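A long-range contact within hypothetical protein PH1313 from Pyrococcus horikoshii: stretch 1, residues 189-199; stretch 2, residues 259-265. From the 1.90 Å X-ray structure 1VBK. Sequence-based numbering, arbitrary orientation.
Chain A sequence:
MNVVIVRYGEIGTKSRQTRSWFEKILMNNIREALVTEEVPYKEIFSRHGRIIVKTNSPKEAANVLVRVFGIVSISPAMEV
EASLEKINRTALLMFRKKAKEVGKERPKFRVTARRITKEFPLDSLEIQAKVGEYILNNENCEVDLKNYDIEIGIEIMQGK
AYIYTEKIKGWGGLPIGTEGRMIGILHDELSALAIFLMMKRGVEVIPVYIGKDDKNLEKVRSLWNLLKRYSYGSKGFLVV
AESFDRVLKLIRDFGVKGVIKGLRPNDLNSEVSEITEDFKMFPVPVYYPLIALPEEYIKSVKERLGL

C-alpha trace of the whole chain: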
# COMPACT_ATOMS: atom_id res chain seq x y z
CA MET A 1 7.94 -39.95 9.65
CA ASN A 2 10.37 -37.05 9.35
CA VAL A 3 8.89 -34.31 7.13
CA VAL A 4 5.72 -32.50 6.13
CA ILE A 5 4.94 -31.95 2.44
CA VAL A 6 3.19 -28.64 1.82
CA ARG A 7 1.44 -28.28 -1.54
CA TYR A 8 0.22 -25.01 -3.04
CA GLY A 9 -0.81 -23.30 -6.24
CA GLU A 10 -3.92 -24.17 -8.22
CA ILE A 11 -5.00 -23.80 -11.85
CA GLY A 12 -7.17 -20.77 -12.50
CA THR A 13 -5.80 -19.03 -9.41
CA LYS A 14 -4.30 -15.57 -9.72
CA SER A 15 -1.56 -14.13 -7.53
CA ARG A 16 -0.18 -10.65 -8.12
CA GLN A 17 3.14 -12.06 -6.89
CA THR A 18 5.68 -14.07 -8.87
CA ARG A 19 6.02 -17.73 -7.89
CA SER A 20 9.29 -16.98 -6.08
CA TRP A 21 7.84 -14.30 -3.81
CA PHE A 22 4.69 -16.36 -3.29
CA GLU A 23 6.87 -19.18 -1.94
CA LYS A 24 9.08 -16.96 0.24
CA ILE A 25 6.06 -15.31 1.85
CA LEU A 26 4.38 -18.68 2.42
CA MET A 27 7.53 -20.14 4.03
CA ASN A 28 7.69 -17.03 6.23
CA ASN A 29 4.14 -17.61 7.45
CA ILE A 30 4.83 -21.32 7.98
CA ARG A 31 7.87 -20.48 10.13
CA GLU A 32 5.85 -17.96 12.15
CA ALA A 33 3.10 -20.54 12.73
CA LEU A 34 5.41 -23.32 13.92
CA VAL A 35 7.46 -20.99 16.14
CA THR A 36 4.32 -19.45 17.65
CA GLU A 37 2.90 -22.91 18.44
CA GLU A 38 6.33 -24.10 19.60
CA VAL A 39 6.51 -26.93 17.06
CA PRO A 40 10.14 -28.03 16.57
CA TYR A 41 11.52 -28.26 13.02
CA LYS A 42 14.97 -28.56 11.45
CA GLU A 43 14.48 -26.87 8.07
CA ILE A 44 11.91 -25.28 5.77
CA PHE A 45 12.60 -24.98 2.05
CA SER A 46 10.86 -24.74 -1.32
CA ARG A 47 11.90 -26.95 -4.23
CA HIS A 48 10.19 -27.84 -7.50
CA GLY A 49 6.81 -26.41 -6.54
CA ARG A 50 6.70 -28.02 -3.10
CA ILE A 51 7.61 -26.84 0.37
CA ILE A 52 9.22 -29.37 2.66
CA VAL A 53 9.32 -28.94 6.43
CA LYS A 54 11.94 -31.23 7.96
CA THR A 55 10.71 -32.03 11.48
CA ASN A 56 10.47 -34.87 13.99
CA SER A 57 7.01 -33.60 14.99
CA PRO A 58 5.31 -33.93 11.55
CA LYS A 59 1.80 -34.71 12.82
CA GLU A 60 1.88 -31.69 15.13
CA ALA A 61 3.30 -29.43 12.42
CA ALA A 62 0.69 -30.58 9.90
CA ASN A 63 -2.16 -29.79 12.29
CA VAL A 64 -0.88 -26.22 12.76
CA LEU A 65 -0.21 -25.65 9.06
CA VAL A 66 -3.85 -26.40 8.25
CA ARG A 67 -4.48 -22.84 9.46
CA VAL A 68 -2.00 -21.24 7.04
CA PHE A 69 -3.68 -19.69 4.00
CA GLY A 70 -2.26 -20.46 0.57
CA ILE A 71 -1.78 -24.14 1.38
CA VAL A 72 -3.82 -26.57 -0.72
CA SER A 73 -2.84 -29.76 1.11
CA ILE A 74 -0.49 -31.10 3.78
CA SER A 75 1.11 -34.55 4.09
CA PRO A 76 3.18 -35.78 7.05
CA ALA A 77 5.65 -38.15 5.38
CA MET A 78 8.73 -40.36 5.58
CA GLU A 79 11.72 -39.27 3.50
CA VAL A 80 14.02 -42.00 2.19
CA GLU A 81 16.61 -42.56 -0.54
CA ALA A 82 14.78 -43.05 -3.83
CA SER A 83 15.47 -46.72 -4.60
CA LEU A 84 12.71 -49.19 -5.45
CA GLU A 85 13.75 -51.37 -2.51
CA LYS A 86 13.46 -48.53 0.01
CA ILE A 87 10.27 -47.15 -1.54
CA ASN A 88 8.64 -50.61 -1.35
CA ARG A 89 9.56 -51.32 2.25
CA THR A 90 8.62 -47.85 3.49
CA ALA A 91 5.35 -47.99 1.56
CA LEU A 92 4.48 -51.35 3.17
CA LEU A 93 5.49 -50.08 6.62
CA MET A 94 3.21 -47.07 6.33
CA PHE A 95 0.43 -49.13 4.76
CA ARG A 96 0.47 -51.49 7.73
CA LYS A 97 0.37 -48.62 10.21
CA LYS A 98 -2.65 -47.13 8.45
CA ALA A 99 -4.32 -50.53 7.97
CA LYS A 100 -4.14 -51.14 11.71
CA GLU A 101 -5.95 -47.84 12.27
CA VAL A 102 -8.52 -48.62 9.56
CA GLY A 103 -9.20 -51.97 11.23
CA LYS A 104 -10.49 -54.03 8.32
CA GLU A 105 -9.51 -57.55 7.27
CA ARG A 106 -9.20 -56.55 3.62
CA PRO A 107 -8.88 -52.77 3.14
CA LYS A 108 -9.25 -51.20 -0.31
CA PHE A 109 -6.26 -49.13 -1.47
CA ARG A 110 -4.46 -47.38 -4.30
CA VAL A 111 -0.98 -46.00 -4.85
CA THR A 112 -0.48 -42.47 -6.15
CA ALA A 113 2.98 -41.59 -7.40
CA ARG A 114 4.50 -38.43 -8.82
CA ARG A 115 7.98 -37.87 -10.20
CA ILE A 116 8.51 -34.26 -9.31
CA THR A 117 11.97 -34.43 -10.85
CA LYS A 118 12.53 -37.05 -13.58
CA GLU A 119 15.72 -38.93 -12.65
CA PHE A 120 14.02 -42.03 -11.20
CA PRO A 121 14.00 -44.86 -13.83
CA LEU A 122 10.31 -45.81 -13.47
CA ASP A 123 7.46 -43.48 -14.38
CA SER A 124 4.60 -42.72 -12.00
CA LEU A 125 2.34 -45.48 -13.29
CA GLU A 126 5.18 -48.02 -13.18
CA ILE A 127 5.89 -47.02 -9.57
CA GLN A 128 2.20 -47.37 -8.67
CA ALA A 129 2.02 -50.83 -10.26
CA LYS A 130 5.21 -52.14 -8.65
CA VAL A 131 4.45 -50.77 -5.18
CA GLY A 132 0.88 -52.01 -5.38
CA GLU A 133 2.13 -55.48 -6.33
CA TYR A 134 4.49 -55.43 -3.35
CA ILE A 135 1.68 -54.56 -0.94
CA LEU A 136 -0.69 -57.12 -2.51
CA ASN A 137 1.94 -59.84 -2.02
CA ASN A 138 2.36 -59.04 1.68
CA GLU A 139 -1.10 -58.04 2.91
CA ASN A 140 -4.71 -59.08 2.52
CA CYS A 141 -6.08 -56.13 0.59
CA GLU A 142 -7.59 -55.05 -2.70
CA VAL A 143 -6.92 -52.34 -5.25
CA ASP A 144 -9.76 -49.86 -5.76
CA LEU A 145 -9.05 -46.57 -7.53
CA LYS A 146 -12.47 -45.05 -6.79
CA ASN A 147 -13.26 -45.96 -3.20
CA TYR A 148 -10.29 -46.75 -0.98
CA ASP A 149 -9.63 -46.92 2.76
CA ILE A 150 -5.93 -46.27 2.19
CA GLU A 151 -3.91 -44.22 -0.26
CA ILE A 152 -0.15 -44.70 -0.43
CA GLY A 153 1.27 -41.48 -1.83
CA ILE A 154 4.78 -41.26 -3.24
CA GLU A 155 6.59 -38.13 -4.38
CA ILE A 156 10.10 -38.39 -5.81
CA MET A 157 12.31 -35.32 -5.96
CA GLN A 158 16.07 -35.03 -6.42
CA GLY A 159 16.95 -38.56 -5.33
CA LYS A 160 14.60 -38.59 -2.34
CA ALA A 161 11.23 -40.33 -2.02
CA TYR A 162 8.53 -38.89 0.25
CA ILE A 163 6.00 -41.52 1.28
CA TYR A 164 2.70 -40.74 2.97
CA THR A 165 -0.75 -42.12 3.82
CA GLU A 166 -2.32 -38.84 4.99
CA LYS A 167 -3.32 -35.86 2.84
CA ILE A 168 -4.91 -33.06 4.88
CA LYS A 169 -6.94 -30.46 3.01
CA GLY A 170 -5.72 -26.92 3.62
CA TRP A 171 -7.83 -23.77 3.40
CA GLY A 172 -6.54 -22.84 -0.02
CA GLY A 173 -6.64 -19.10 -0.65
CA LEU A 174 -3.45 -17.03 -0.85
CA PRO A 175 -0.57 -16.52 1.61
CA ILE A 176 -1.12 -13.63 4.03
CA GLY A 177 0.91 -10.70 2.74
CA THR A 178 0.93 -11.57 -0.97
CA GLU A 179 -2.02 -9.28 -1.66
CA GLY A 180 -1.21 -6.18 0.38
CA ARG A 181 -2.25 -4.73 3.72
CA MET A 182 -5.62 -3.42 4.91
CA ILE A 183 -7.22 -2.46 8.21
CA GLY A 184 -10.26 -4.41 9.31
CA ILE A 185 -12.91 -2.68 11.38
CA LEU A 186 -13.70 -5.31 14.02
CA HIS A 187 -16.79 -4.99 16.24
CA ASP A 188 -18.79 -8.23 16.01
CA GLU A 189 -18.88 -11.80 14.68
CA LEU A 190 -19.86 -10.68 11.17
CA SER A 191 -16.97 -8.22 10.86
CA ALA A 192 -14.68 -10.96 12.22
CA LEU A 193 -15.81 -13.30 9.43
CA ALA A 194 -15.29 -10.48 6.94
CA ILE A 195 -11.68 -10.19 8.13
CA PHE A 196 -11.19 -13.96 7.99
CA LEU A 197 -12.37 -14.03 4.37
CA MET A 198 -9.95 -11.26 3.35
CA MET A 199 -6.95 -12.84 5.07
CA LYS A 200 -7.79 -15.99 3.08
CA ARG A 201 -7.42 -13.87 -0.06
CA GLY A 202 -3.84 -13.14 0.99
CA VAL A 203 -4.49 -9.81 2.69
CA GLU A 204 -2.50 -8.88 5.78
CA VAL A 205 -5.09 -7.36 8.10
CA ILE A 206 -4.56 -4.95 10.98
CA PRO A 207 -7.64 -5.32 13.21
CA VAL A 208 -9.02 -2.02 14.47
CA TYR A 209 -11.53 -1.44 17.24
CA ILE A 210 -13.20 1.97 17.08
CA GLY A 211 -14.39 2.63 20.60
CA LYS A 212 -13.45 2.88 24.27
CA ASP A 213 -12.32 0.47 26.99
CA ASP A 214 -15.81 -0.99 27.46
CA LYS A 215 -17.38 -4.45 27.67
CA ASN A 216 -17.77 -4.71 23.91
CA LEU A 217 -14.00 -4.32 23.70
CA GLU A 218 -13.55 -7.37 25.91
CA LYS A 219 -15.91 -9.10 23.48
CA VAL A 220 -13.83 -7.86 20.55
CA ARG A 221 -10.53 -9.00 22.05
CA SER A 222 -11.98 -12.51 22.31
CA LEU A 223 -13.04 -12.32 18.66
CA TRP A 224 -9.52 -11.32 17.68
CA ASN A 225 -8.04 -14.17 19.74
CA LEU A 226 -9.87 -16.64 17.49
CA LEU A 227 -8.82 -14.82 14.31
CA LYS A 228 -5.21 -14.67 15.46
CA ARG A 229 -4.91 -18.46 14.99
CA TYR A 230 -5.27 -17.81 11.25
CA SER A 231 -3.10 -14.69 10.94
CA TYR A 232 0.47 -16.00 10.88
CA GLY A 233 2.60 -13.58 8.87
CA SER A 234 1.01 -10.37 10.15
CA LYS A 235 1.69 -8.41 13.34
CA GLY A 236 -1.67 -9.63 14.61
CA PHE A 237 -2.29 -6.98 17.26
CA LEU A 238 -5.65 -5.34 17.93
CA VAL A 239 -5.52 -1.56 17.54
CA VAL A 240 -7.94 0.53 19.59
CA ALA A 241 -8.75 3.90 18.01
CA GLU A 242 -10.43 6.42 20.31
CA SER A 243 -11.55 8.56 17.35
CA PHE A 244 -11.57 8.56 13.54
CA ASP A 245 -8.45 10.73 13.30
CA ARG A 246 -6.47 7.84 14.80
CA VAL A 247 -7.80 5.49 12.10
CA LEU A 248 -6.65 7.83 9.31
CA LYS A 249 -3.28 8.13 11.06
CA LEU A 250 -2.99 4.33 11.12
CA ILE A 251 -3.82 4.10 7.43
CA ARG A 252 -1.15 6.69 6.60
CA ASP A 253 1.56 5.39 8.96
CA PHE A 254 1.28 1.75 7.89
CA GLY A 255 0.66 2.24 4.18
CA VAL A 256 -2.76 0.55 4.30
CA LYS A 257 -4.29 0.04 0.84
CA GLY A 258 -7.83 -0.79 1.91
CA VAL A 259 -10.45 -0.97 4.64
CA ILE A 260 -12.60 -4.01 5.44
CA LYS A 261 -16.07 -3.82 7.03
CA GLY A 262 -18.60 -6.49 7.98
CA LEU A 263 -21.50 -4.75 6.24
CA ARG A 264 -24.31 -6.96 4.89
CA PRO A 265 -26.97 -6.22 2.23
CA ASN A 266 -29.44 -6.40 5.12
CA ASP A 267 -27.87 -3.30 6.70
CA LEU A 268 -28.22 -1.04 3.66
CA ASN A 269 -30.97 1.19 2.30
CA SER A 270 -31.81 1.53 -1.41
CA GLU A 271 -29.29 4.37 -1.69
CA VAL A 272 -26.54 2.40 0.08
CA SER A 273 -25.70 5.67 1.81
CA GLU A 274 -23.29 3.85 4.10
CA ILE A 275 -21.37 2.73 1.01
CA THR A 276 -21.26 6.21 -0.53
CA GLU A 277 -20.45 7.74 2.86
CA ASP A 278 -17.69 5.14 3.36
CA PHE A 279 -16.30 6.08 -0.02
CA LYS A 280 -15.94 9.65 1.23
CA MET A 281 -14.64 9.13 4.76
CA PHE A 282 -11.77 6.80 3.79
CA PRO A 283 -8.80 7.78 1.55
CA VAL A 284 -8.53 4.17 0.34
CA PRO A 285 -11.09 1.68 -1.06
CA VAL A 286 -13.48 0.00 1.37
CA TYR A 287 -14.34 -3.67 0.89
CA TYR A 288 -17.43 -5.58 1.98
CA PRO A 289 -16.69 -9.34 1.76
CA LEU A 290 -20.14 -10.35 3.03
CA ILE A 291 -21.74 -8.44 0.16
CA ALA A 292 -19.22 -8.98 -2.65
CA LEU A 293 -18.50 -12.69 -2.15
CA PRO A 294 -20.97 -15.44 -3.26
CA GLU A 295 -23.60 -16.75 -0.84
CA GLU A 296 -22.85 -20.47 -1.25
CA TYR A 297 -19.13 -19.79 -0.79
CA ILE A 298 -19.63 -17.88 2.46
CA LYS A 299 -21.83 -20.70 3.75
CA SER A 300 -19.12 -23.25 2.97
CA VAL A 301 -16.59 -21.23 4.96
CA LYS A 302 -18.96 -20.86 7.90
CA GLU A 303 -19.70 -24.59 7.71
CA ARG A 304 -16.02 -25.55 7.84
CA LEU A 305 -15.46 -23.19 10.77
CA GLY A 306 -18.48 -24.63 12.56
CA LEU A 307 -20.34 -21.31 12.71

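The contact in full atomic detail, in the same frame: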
# COMPACT_ATOMS: atom_id res chain seq x y z
N GLU A 189 -19.18 -10.54 15.35
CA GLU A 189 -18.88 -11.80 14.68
C GLU A 189 -18.85 -11.67 13.16
O GLU A 189 -18.00 -12.27 12.50
CB GLU A 189 -19.90 -12.87 15.09
CG GLU A 189 -19.93 -13.14 16.59
CD GLU A 189 -20.93 -14.22 16.98
OE1 GLU A 189 -22.14 -14.04 16.71
OE2 GLU A 189 -20.51 -15.24 17.57
N LEU A 190 -19.78 -10.89 12.62
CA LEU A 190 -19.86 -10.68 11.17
C LEU A 190 -18.62 -9.98 10.62
O LEU A 190 -18.10 -10.37 9.57
CB LEU A 190 -21.09 -9.85 10.83
CG LEU A 190 -22.45 -10.54 10.99
CD1 LEU A 190 -23.57 -9.54 10.73
CD2 LEU A 190 -22.54 -11.70 10.02
N SER A 191 -18.15 -8.95 11.31
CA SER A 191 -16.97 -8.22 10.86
C SER A 191 -15.74 -9.12 11.02
O SER A 191 -14.76 -8.99 10.28
CB SER A 191 -16.80 -6.91 11.65
OG SER A 191 -16.81 -7.13 13.05
N ALA A 192 -15.80 -10.04 11.98
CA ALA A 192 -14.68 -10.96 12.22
C ALA A 192 -14.58 -11.93 11.05
O ALA A 192 -13.48 -12.26 10.60
CB ALA A 192 -14.89 -11.72 13.52
N LEU A 193 -15.74 -12.38 10.56
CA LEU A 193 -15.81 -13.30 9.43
C LEU A 193 -15.35 -12.58 8.17
O LEU A 193 -14.71 -13.17 7.30
CB LEU A 193 -17.24 -13.82 9.24
CG LEU A 193 -17.47 -14.75 8.04
CD1 LEU A 193 -16.58 -15.98 8.16
CD2 LEU A 193 -18.93 -15.15 7.99
N ALA A 194 -15.68 -11.30 8.08
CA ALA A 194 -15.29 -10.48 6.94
C ALA A 194 -13.76 -10.44 6.88
O ALA A 194 -13.16 -10.58 5.82
CB ALA A 194 -15.85 -9.07 7.09
N ILE A 195 -13.14 -10.25 8.04
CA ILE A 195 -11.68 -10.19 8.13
C ILE A 195 -11.07 -11.54 7.78
O ILE A 195 -10.08 -11.62 7.05
CB ILE A 195 -11.24 -9.77 9.55
CG1 ILE A 195 -11.61 -8.30 9.77
CG2 ILE A 195 -9.73 -10.00 9.72
CD1 ILE A 195 -11.36 -7.79 11.17
N PHE A 196 -11.68 -12.61 8.28
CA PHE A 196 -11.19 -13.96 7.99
C PHE A 196 -11.18 -14.20 6.48
O PHE A 196 -10.20 -14.70 5.94
CB PHE A 196 -12.08 -14.99 8.71
CG PHE A 196 -11.69 -16.42 8.44
CD1 PHE A 196 -12.09 -17.05 7.26
CD2 PHE A 196 -10.93 -17.14 9.35
CE1 PHE A 196 -11.72 -18.37 7.00
CE2 PHE A 196 -10.56 -18.46 9.10
CZ PHE A 196 -10.96 -19.08 7.92
N LEU A 197 -12.26 -13.83 5.81
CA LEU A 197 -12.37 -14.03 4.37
C LEU A 197 -11.31 -13.26 3.57
O LEU A 197 -10.82 -13.74 2.56
CB LEU A 197 -13.77 -13.62 3.89
CG LEU A 197 -14.92 -14.48 4.42
CD1 LEU A 197 -16.26 -13.84 4.08
CD2 LEU A 197 -14.83 -15.88 3.82
N MET A 198 -10.96 -12.06 4.04
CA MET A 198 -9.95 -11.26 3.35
C MET A 198 -8.54 -11.79 3.59
O MET A 198 -7.69 -11.74 2.70
CB MET A 198 -10.06 -9.80 3.78
CG MET A 198 -11.35 -9.13 3.34
SD MET A 198 -11.58 -9.20 1.55
CE MET A 198 -10.33 -8.04 1.00
N MET A 199 -8.27 -12.29 4.79
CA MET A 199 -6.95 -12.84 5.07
C MET A 199 -6.75 -14.05 4.14
O MET A 199 -5.66 -14.27 3.61
CB MET A 199 -6.84 -13.28 6.53
CG MET A 199 -6.76 -12.12 7.51
SD MET A 199 -6.35 -12.65 9.19
CE MET A 199 -7.97 -13.00 9.81
N VAL A 259 -9.73 -0.84 3.38
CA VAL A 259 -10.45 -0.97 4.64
C VAL A 259 -11.52 -2.04 4.47
O VAL A 259 -12.21 -2.08 3.45
CB VAL A 259 -11.12 0.36 5.05
CG1 VAL A 259 -11.97 0.16 6.30
CG2 VAL A 259 -10.06 1.42 5.30
N ILE A 260 -11.64 -2.92 5.47
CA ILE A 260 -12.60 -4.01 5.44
C ILE A 260 -13.68 -3.83 6.50
O ILE A 260 -13.38 -3.58 7.66
CB ILE A 260 -11.89 -5.36 5.71
CG1 ILE A 260 -10.84 -5.62 4.63
CG2 ILE A 260 -12.91 -6.50 5.76
CD1 ILE A 260 -9.77 -6.61 5.04
N LYS A 261 -14.95 -3.96 6.10
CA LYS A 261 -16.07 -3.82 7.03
C LYS A 261 -17.00 -5.02 6.91
O LYS A 261 -17.07 -5.65 5.86
CB LYS A 261 -16.84 -2.52 6.76
CG LYS A 261 -16.07 -1.26 7.17
CD LYS A 261 -16.82 0.02 6.84
CE LYS A 261 -18.11 0.15 7.62
NZ LYS A 261 -18.85 1.40 7.26
N GLY A 262 -17.71 -5.34 7.99
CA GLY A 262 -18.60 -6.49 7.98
C GLY A 262 -20.02 -6.23 7.51
O GLY A 262 -20.93 -6.99 7.82
N LEU A 263 -20.19 -5.15 6.75
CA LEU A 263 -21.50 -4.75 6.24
C LEU A 263 -22.19 -5.83 5.41
O LEU A 263 -21.56 -6.51 4.59
CB LEU A 263 -21.34 -3.48 5.40
CG LEU A 263 -22.60 -2.72 4.97
CD1 LEU A 263 -23.32 -2.20 6.20
CD2 LEU A 263 -22.21 -1.57 4.06
N ARG A 264 -23.50 -5.99 5.62
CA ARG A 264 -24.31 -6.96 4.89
C ARG A 264 -25.41 -6.23 4.13
O ARG A 264 -25.84 -5.15 4.53
CB ARG A 264 -24.96 -7.96 5.85
CG ARG A 264 -24.00 -8.83 6.63
CD ARG A 264 -24.79 -9.73 7.56
NE ARG A 264 -25.63 -8.96 8.47
CZ ARG A 264 -26.58 -9.49 9.24
NH1 ARG A 264 -26.82 -10.79 9.20
NH2 ARG A 264 -27.29 -8.71 10.04
N PRO A 265 -25.90 -6.83 3.03
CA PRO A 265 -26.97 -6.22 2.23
C PRO A 265 -28.15 -5.83 3.12
O PRO A 265 -28.84 -4.85 2.86
CB PRO A 265 -27.33 -7.32 1.24
CG PRO A 265 -26.03 -8.05 1.06
CD PRO A 265 -25.52 -8.14 2.48

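This is a close apolar packing of one helix face against a strand end and the loop that follows it, held by shape rather than by hydrogen bonds, none of which crosses between the two stretches. The helix, residues 189-199, keeps its polar backbone to itself: Ala194 N donates to Leu190 O at 3.0 Å, and Ile195 N to Ser191 O at 3.0 Å, and contact is made mainly by side chains and, at Ser191, by the backbone CA. Leu190, Ala194 and Met198, spaced four apart, all direct CA-to-CB toward the second stretch, the classic one-face rule of a helix.

The backbones come closest at Gly262. Its CA lies 3.7 Å from Ser191 CA, a backbone approach possible because no side chain intervenes; an ideal CB here would fall 2.5 Å from Ser191 CA, a clash. Small size on the helix matches it: Ala194 CB sits 3.9 Å from Gly262 CA and 3.8 Å from Lys261 O. On either side in sequence, Lys261 and Leu263 direct their CA-to-CB bonds away from the helix.

Farther along the helix the backbones separate, Ile195 CA and Ile260 CA being 6.8 Å apart, and larger side chains fill the space. Ile260 packs against two helix residues: its CG2 lies 4.1 Å from Ala194 CB and 3.9 Å from Met198 CG, and its CD1 lies 3.4 Å from Met198 CG, a short apolar contact. Met198 has all three chi angles in m; chi1 places the contacting CG.

At the other end Leu190 CD1 lies over one face of the Arg264 guanidinium, 3.1 Å from Arg264 NE. This is a very short contact between a methyl and a planar group. The rule to read is graded size: glycine where backbones nearly touch, alanine beside it, and long side chains where the gap widens.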